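PDB 4WD2: aromatic-amino-acid transaminase TyrB from Burkholderia cenocepacia K56-2Valvano, which probably catalyses pyridoxal-phosphate-dependent transfer of the amino group between aromatic amino acids and 2-oxo acids. Local coordinates for residues 88-93 against 221-226; 93-98 against 235-240; 80-85 against 261-266. All blocks are in the same frame, centred on the assembly; numbering follows the deposited sequence.

In the fold
From the N terminus the chain runs through helix 80-91, a short turn and helix 96-99 before it enters the central mixed sheet at strand 103-108. Contact 3 (80-85 against 261-266) closes the widest loop, joining the start of helix 80-91 to strand 264-269 and the segment leading into it. Contacts 1 and 2 both lie inside that loop and cross each other, since their segments alternate along the chain. Contact 1 ties the end of helix 80-91 to the loop after strand 215-220, and contact 2 ties the next turn to helix 234-241. Arg237 bridges the two, its NE bonding to Val90 O.

Contact 1 (88-93 against 221-226); sequences SLVFGA and AYQGFG
With CG of Gln223 anti to the backbone N (chi1 -170°) and the chain extended beyond it, the amide reaches the last turn of helix 80-91, where Leu89, its own CG also anti to N (chi1 170°), meets it. Gln223 occupies the second position of a type II beta turn, Tyr222 to Phe225, closed by a bond from Phe225 N to Tyr222 O. This turn belongs to the loop after strand 215-220 in the pyridoxal-phosphate aminotransferase fold. Gln223 NE2 donates to Leu89 O over 3.2 Å and the bond is nearly straight (164°), although the donor stands well above the carbonyl plane. The acceptor lies close to the plane of the Gln223 amide. The Leu89 and Gln223 side chains run alongside each other in opposite senses, with OE1 of Gln223 3.7 Å from Leu89 CG. Val90 contributes its CG2 branch, 4.2 Å from the same OE1. NE2 has a second acceptor, Leu229 O, so the amide nitrogen is held both from helix 80-91 and from the start of helix 229-232; Leu89 O also takes a weak bond from Arg237. One residue before Gln223, Tyr222 OH hydrogen-bonds O3 of the cofactor-lysine adduct at position 254, which places the turn beside the active site. At the backbone, Gln223 O accepts a hydrogen bond from Asn255 ND2.

Contact 2 (93-98 against 235-240); sequences ADHPAR and AVRELA
Arg237 is the first residue of helix 234-241, read from Ala235, to meet His95. Its carbonyl O receives His95 NE2 at 2.9 Å, with an N-H...O angle of 171°. The donor lies in the carbonyl plane on a lone pair, and the oxygen lies within 5° of the imidazole plane, so the ring meets the carbonyl edge-on, with the N-H aimed at that lone pair. Donation by NE2 puts a proton on that nitrogen. Further out, Arg237 CB packs beside His95 CD2 at 4.0 Å, before the extended arginine chain leads away to Asp230, its salt-bridge partner, and to Val90 O. The guanidinium and imidazole planes stand almost perpendicular.

Three residues on, Ala240 presents its methyl obliquely to the ring, with CB 3.4 Å from His95 CE1, and the same CB meets the methyl of Ala97 at 4.3 Å. This small apolar patch is consistent with close approach of the two backbones, since the Ala97 and Ala240 CA atoms are 6.3 Å apart.

The other ring nitrogen serves the first segment itself. His95 is the N-cap of helix 96-99, and its ND1 accepts from Ala97 N at 3.0 Å, again in the ring plane. With CG anti to N (chi1 -161°), the imidazole can cap one helix while donating to another, and bonds to both nitrogens restrict its rotation.

The contact lies beyond the end of helix 80-91, where Val236 rests on Val90 and Phe91. On further sides of helix 234-241, Ala235 touches Trp202 of helix 199-211, and Leu239 packs on both Ile206 of that helix and Val218 of strand 215-220.

Contact 3 (80-85 against 261-266); sequences AAYRDA and ERVGGL
Tyr82 meets Gly264 through its phenol oxygen: OH donates to Gly264 O over 2.7 Å. The C=O...O angle is 108° and the donor stands 51° out of the carbonyl plane, so the bond approaches from above rather than along a lone pair. From the ring's side the geometry is different, because Gly264 O lies at the edge in the ring plane, 3.4 Å from CE1 of Tyr82. CG of Tyr82 is anti to the backbone N (chi1 178°), which carries the ring out from helix 80-91 to the strand. Gly264 N is also near, 3.1 Å from the Tyr82 OH, but its angle is too poor for a hydrogen bond.

Across the two segments the remaining touches are looser. Val263 CB lies 3.8 Å from Tyr82 OH, and Gly265 N comes no nearer than 4.3 Å to Tyr82 OH. Asp84, by contrast, belongs to the exposed side of the helix, where its carboxylate forms a salt bridge with Arg98 and takes no part in the contact. Ala80 and Ala81 are exposed as well.

The strand side leads to the cofactor: Arg262, just before Val263, donates to phosphate oxygen OP3 of the cofactor-lysine adduct at position 254 and to Tyr291 O of the second subunit. The tyrosine ring is also packed by Ala299 and Val302 of helix 297-307 and by Gln107 of strand 103-108. That strand lies antiparallel beside strand 264-269, with a backbone hydrogen bond between Gly264 and Thr108, while Gly265 bonds to Asn250 of strand 246-251.

Contact 1 (88-93 against 221-226)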
# COMPACT_ATOMS: atom_id res chain seq x y z
N SER A 88 1.37 -19.83 9.44
CA SER A 88 1.14 -21.27 9.44
C SER A 88 1.26 -21.87 8.03
O SER A 88 1.86 -22.93 7.85
CB SER A 88 -0.25 -21.58 10.01
OG SER A 88 -0.45 -22.98 10.11
N LEU A 89 0.70 -21.19 7.04
CA LEU A 89 0.76 -21.67 5.67
C LEU A 89 2.20 -21.73 5.16
O LEU A 89 2.60 -22.70 4.52
CB LEU A 89 -0.07 -20.78 4.75
CG LEU A 89 0.09 -21.01 3.25
CD1 LEU A 89 -0.45 -22.38 2.84
CD2 LEU A 89 -0.61 -19.90 2.48
N VAL A 90 2.96 -20.68 5.44
CA VAL A 90 4.32 -20.57 4.93
C VAL A 90 5.31 -21.52 5.62
O VAL A 90 6.10 -22.18 4.95
CB VAL A 90 4.85 -19.13 5.06
CG1 VAL A 90 6.34 -19.07 4.71
CG2 VAL A 90 4.06 -18.21 4.15
N PHE A 91 5.27 -21.58 6.95
CA PHE A 91 6.27 -22.35 7.69
C PHE A 91 5.78 -23.74 8.09
O PHE A 91 6.58 -24.59 8.49
CB PHE A 91 6.70 -21.59 8.95
CG PHE A 91 7.40 -20.28 8.67
CD1 PHE A 91 6.68 -19.11 8.52
CD2 PHE A 91 8.78 -20.24 8.54
CE1 PHE A 91 7.32 -17.91 8.25
CE2 PHE A 91 9.43 -19.04 8.28
CZ PHE A 91 8.70 -17.88 8.12
N GLY A 92 4.48 -23.97 7.97
CA GLY A 92 3.88 -25.18 8.47
C GLY A 92 3.42 -24.94 9.89
O GLY A 92 4.15 -24.33 10.69
N ALA A 93 2.22 -25.41 10.21
CA ALA A 93 1.63 -25.26 11.54
C ALA A 93 2.56 -25.73 12.66
O ALA A 93 2.61 -25.11 13.72
CB ALA A 93 0.30 -26.02 11.61
N ALA A 221 6.85 -16.19 -4.26
CA ALA A 221 5.69 -15.59 -4.89
C ALA A 221 4.74 -16.63 -5.47
O ALA A 221 3.60 -16.31 -5.82
CB ALA A 221 6.14 -14.61 -5.98
N TYR A 222 5.20 -17.88 -5.54
CA TYR A 222 4.43 -18.94 -6.19
C TYR A 222 4.27 -20.20 -5.36
O TYR A 222 4.32 -21.30 -5.92
CB TYR A 222 5.08 -19.33 -7.53
CG TYR A 222 5.27 -18.15 -8.43
CD1 TYR A 222 4.23 -17.71 -9.24
CD2 TYR A 222 6.46 -17.44 -8.44
CE1 TYR A 222 4.38 -16.61 -10.04
CE2 TYR A 222 6.62 -16.34 -9.25
CZ TYR A 222 5.58 -15.93 -10.04
OH TYR A 222 5.72 -14.83 -10.85
N GLN A 223 4.08 -20.07 -4.04
CA GLN A 223 3.89 -21.26 -3.21
C GLN A 223 2.68 -22.04 -3.71
O GLN A 223 1.56 -21.54 -3.71
CB GLN A 223 3.71 -20.90 -1.73
CG GLN A 223 3.76 -22.13 -0.80
CD GLN A 223 3.45 -21.80 0.65
OE1 GLN A 223 3.00 -20.70 0.98
NE2 GLN A 223 3.67 -22.78 1.53
N GLY A 224 2.92 -23.26 -4.17
CA GLY A 224 1.85 -24.12 -4.65
C GLY A 224 1.97 -24.45 -6.12
O GLY A 224 1.31 -25.38 -6.59
N PHE A 225 2.81 -23.72 -6.85
CA PHE A 225 2.95 -23.90 -8.29
C PHE A 225 4.12 -24.76 -8.75
O PHE A 225 4.29 -24.99 -9.94
CB PHE A 225 3.07 -22.54 -8.99
CG PHE A 225 1.77 -21.80 -9.09
CD1 PHE A 225 0.84 -22.14 -10.05
CD2 PHE A 225 1.50 -20.76 -8.24
CE1 PHE A 225 -0.35 -21.46 -10.15
CE2 PHE A 225 0.32 -20.06 -8.33
CZ PHE A 225 -0.61 -20.41 -9.28
N GLY A 226 4.95 -25.23 -7.82
CA GLY A 226 6.09 -26.05 -8.18
C GLY A 226 5.85 -27.51 -7.88
O GLY A 226 5.72 -28.34 -8.79

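Contact 2 (93-98 against 235-240)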
# COMPACT_ATOMS: atom_id res chain seq x y z
N ALA A 93 2.22 -25.41 10.21
CA ALA A 93 1.63 -25.26 11.54
C ALA A 93 2.56 -25.73 12.66
O ALA A 93 2.61 -25.11 13.72
CB ALA A 93 0.30 -26.02 11.61
N ASP A 94 3.28 -26.82 12.42
CA ASP A 94 4.09 -27.44 13.47
C ASP A 94 5.53 -26.93 13.51
O ASP A 94 6.38 -27.53 14.19
CB ASP A 94 4.09 -28.96 13.29
CG ASP A 94 4.83 -29.42 12.04
OD1 ASP A 94 5.12 -28.58 11.15
OD2 ASP A 94 5.13 -30.63 11.93
N HIS A 95 5.82 -25.85 12.80
CA HIS A 95 7.21 -25.40 12.71
C HIS A 95 7.70 -24.94 14.08
O HIS A 95 7.01 -24.20 14.77
CB HIS A 95 7.37 -24.29 11.69
CG HIS A 95 8.78 -24.12 11.23
ND1 HIS A 95 9.78 -23.63 12.06
CD2 HIS A 95 9.38 -24.40 10.05
CE1 HIS A 95 10.92 -23.61 11.40
NE2 HIS A 95 10.70 -24.06 10.17
N PRO A 96 8.90 -25.40 14.49
CA PRO A 96 9.42 -25.06 15.82
C PRO A 96 9.66 -23.55 16.01
O PRO A 96 9.50 -23.05 17.11
CB PRO A 96 10.74 -25.83 15.90
CG PRO A 96 11.09 -26.15 14.47
CD PRO A 96 9.77 -26.36 13.80
N ALA A 97 10.03 -22.85 14.94
CA ALA A 97 10.24 -21.41 15.03
C ALA A 97 8.92 -20.69 15.27
O ALA A 97 8.89 -19.63 15.91
CB ALA A 97 10.91 -20.89 13.78
N ARG A 98 7.84 -21.26 14.76
CA ARG A 98 6.50 -20.73 15.01
C ARG A 98 6.10 -20.97 16.45
O ARG A 98 5.58 -20.08 17.11
CB ARG A 98 5.50 -21.36 14.04
CG ARG A 98 4.04 -21.23 14.42
CD ARG A 98 3.16 -21.63 13.23
NE ARG A 98 1.74 -21.66 13.55
CZ ARG A 98 0.94 -20.60 13.62
NH1 ARG A 98 1.42 -19.38 13.41
NH2 ARG A 98 -0.34 -20.75 13.92
N ALA A 235 12.83 -24.24 1.38
CA ALA A 235 13.95 -23.34 1.65
C ALA A 235 13.68 -22.48 2.88
O ALA A 235 14.55 -22.31 3.73
CB ALA A 235 14.23 -22.47 0.44
N VAL A 236 12.46 -21.95 2.96
CA VAL A 236 12.06 -21.12 4.08
C VAL A 236 12.03 -21.92 5.37
O VAL A 236 12.56 -21.49 6.40
CB VAL A 236 10.66 -20.49 3.82
CG1 VAL A 236 10.14 -19.82 5.06
CG2 VAL A 236 10.74 -19.48 2.67
N ARG A 237 11.42 -23.10 5.32
CA ARG A 237 11.24 -23.93 6.51
C ARG A 237 12.58 -24.48 7.00
O ARG A 237 12.81 -24.56 8.21
CB ARG A 237 10.25 -25.06 6.22
CG ARG A 237 8.87 -24.56 5.86
CD ARG A 237 7.83 -25.68 5.67
NE ARG A 237 6.55 -25.11 5.23
CZ ARG A 237 5.45 -25.81 4.97
NH1 ARG A 237 5.43 -27.12 5.11
NH2 ARG A 237 4.35 -25.19 4.57
N GLU A 238 13.47 -24.84 6.08
CA GLU A 238 14.79 -25.36 6.46
C GLU A 238 15.70 -24.26 7.02
O GLU A 238 16.43 -24.49 7.99
CB GLU A 238 15.45 -26.07 5.28
CG GLU A 238 16.78 -26.75 5.61
CD GLU A 238 16.63 -27.93 6.58
OE1 GLU A 238 15.50 -28.31 6.91
OE2 GLU A 238 17.67 -28.48 7.00
N LEU A 239 15.65 -23.06 6.44
CA LEU A 239 16.37 -21.91 7.00
C LEU A 239 15.93 -21.64 8.44
O LEU A 239 16.76 -21.45 9.34
CB LEU A 239 16.16 -20.66 6.14
CG LEU A 239 17.06 -20.44 4.93
CD1 LEU A 239 16.43 -19.47 3.94
CD2 LEU A 239 18.44 -19.93 5.35
N ALA A 240 14.62 -21.64 8.65
CA ALA A 240 14.05 -21.38 9.97
C ALA A 240 14.32 -22.50 10.98
O ALA A 240 14.57 -22.23 12.16
CB ALA A 240 12.55 -21.12 9.85

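Contact 3 (80-85 against 261-266)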
# COMPACT_ATOMS: atom_id res chain seq x y z
N ALA A 80 -4.99 -9.86 12.60
CA ALA A 80 -4.33 -10.88 13.42
C ALA A 80 -4.56 -12.29 12.90
O ALA A 80 -3.64 -13.10 12.87
CB ALA A 80 -4.79 -10.77 14.87
N ALA A 81 -5.80 -12.58 12.50
CA ALA A 81 -6.16 -13.89 11.98
C ALA A 81 -5.43 -14.18 10.66
O ALA A 81 -4.99 -15.30 10.43
CB ALA A 81 -7.67 -14.00 11.79
N TYR A 82 -5.31 -13.15 9.82
CA TYR A 82 -4.56 -13.26 8.56
C TYR A 82 -3.09 -13.59 8.82
O TYR A 82 -2.55 -14.54 8.23
CB TYR A 82 -4.68 -11.95 7.77
CG TYR A 82 -3.92 -11.87 6.46
CD1 TYR A 82 -2.58 -11.47 6.42
CD2 TYR A 82 -4.55 -12.13 5.25
CE1 TYR A 82 -1.90 -11.37 5.21
CE2 TYR A 82 -3.88 -12.02 4.04
CZ TYR A 82 -2.56 -11.64 4.03
OH TYR A 82 -1.89 -11.53 2.83
N ARG A 83 -2.44 -12.80 9.67
CA ARG A 83 -1.03 -13.01 10.03
C ARG A 83 -0.75 -14.43 10.52
O ARG A 83 0.24 -15.07 10.12
CB ARG A 83 -0.61 -12.01 11.12
CG ARG A 83 -0.66 -10.56 10.70
CD ARG A 83 -0.56 -9.66 11.92
NE ARG A 83 0.59 -10.01 12.74
CZ ARG A 83 0.58 -10.04 14.07
NH1 ARG A 83 -0.53 -9.73 14.74
NH2 ARG A 83 1.68 -10.37 14.72
N ASP A 84 -1.62 -14.94 11.38
CA ASP A 84 -1.43 -16.27 11.92
C ASP A 84 -1.61 -17.34 10.85
O ASP A 84 -0.85 -18.31 10.78
CB ASP A 84 -2.38 -16.52 13.08
CG ASP A 84 -2.25 -17.91 13.63
OD1 ASP A 84 -1.25 -18.16 14.34
OD2 ASP A 84 -3.12 -18.76 13.36
N ALA A 85 -2.63 -17.16 10.01
CA ALA A 85 -2.91 -18.09 8.93
C ALA A 85 -1.75 -18.10 7.93
O ALA A 85 -1.31 -19.15 7.48
CB ALA A 85 -4.20 -17.74 8.23
N GLU A 261 -6.05 -7.36 -5.67
CA GLU A 261 -6.46 -7.01 -4.32
C GLU A 261 -5.26 -6.91 -3.37
O GLU A 261 -5.43 -6.70 -2.17
CB GLU A 261 -7.49 -8.02 -3.78
CG GLU A 261 -8.82 -8.10 -4.55
CD GLU A 261 -9.61 -6.78 -4.60
OE1 GLU A 261 -9.24 -5.78 -3.94
OE2 GLU A 261 -10.64 -6.75 -5.32
N ARG A 262 -4.07 -7.06 -3.94
CA ARG A 262 -2.80 -6.78 -3.25
C ARG A 262 -2.68 -7.40 -1.85
O ARG A 262 -2.76 -6.70 -0.83
CB ARG A 262 -2.59 -5.26 -3.15
CG ARG A 262 -2.84 -4.50 -4.46
CD ARG A 262 -2.06 -5.08 -5.63
NE ARG A 262 -0.61 -5.04 -5.41
CZ ARG A 262 0.20 -6.08 -5.61
NH1 ARG A 262 1.50 -5.96 -5.38
NH2 ARG A 262 -0.30 -7.23 -6.02
N VAL A 263 -2.49 -8.71 -1.82
CA VAL A 263 -2.36 -9.42 -0.56
C VAL A 263 -1.11 -10.29 -0.53
O VAL A 263 -0.82 -11.03 -1.47
CB VAL A 263 -3.60 -10.29 -0.29
CG1 VAL A 263 -4.71 -9.44 0.32
CG2 VAL A 263 -4.08 -10.95 -1.57
N GLY A 264 -0.36 -10.15 0.56
CA GLY A 264 0.87 -10.90 0.75
C GLY A 264 1.27 -10.88 2.21
O GLY A 264 0.54 -10.37 3.05
N GLY A 265 2.43 -11.47 2.51
CA GLY A 265 2.95 -11.42 3.86
C GLY A 265 4.44 -11.16 3.91
O GLY A 265 5.17 -11.41 2.94
N LEU A 266 4.90 -10.62 5.03
CA LEU A 266 6.32 -10.53 5.32
C LEU A 266 6.59 -11.22 6.65
O LEU A 266 5.95 -10.90 7.65
CB LEU A 266 6.79 -9.07 5.36
CG LEU A 266 8.26 -8.88 5.77
CD1 LEU A 266 9.21 -9.56 4.79
CD2 LEU A 266 8.60 -7.39 5.90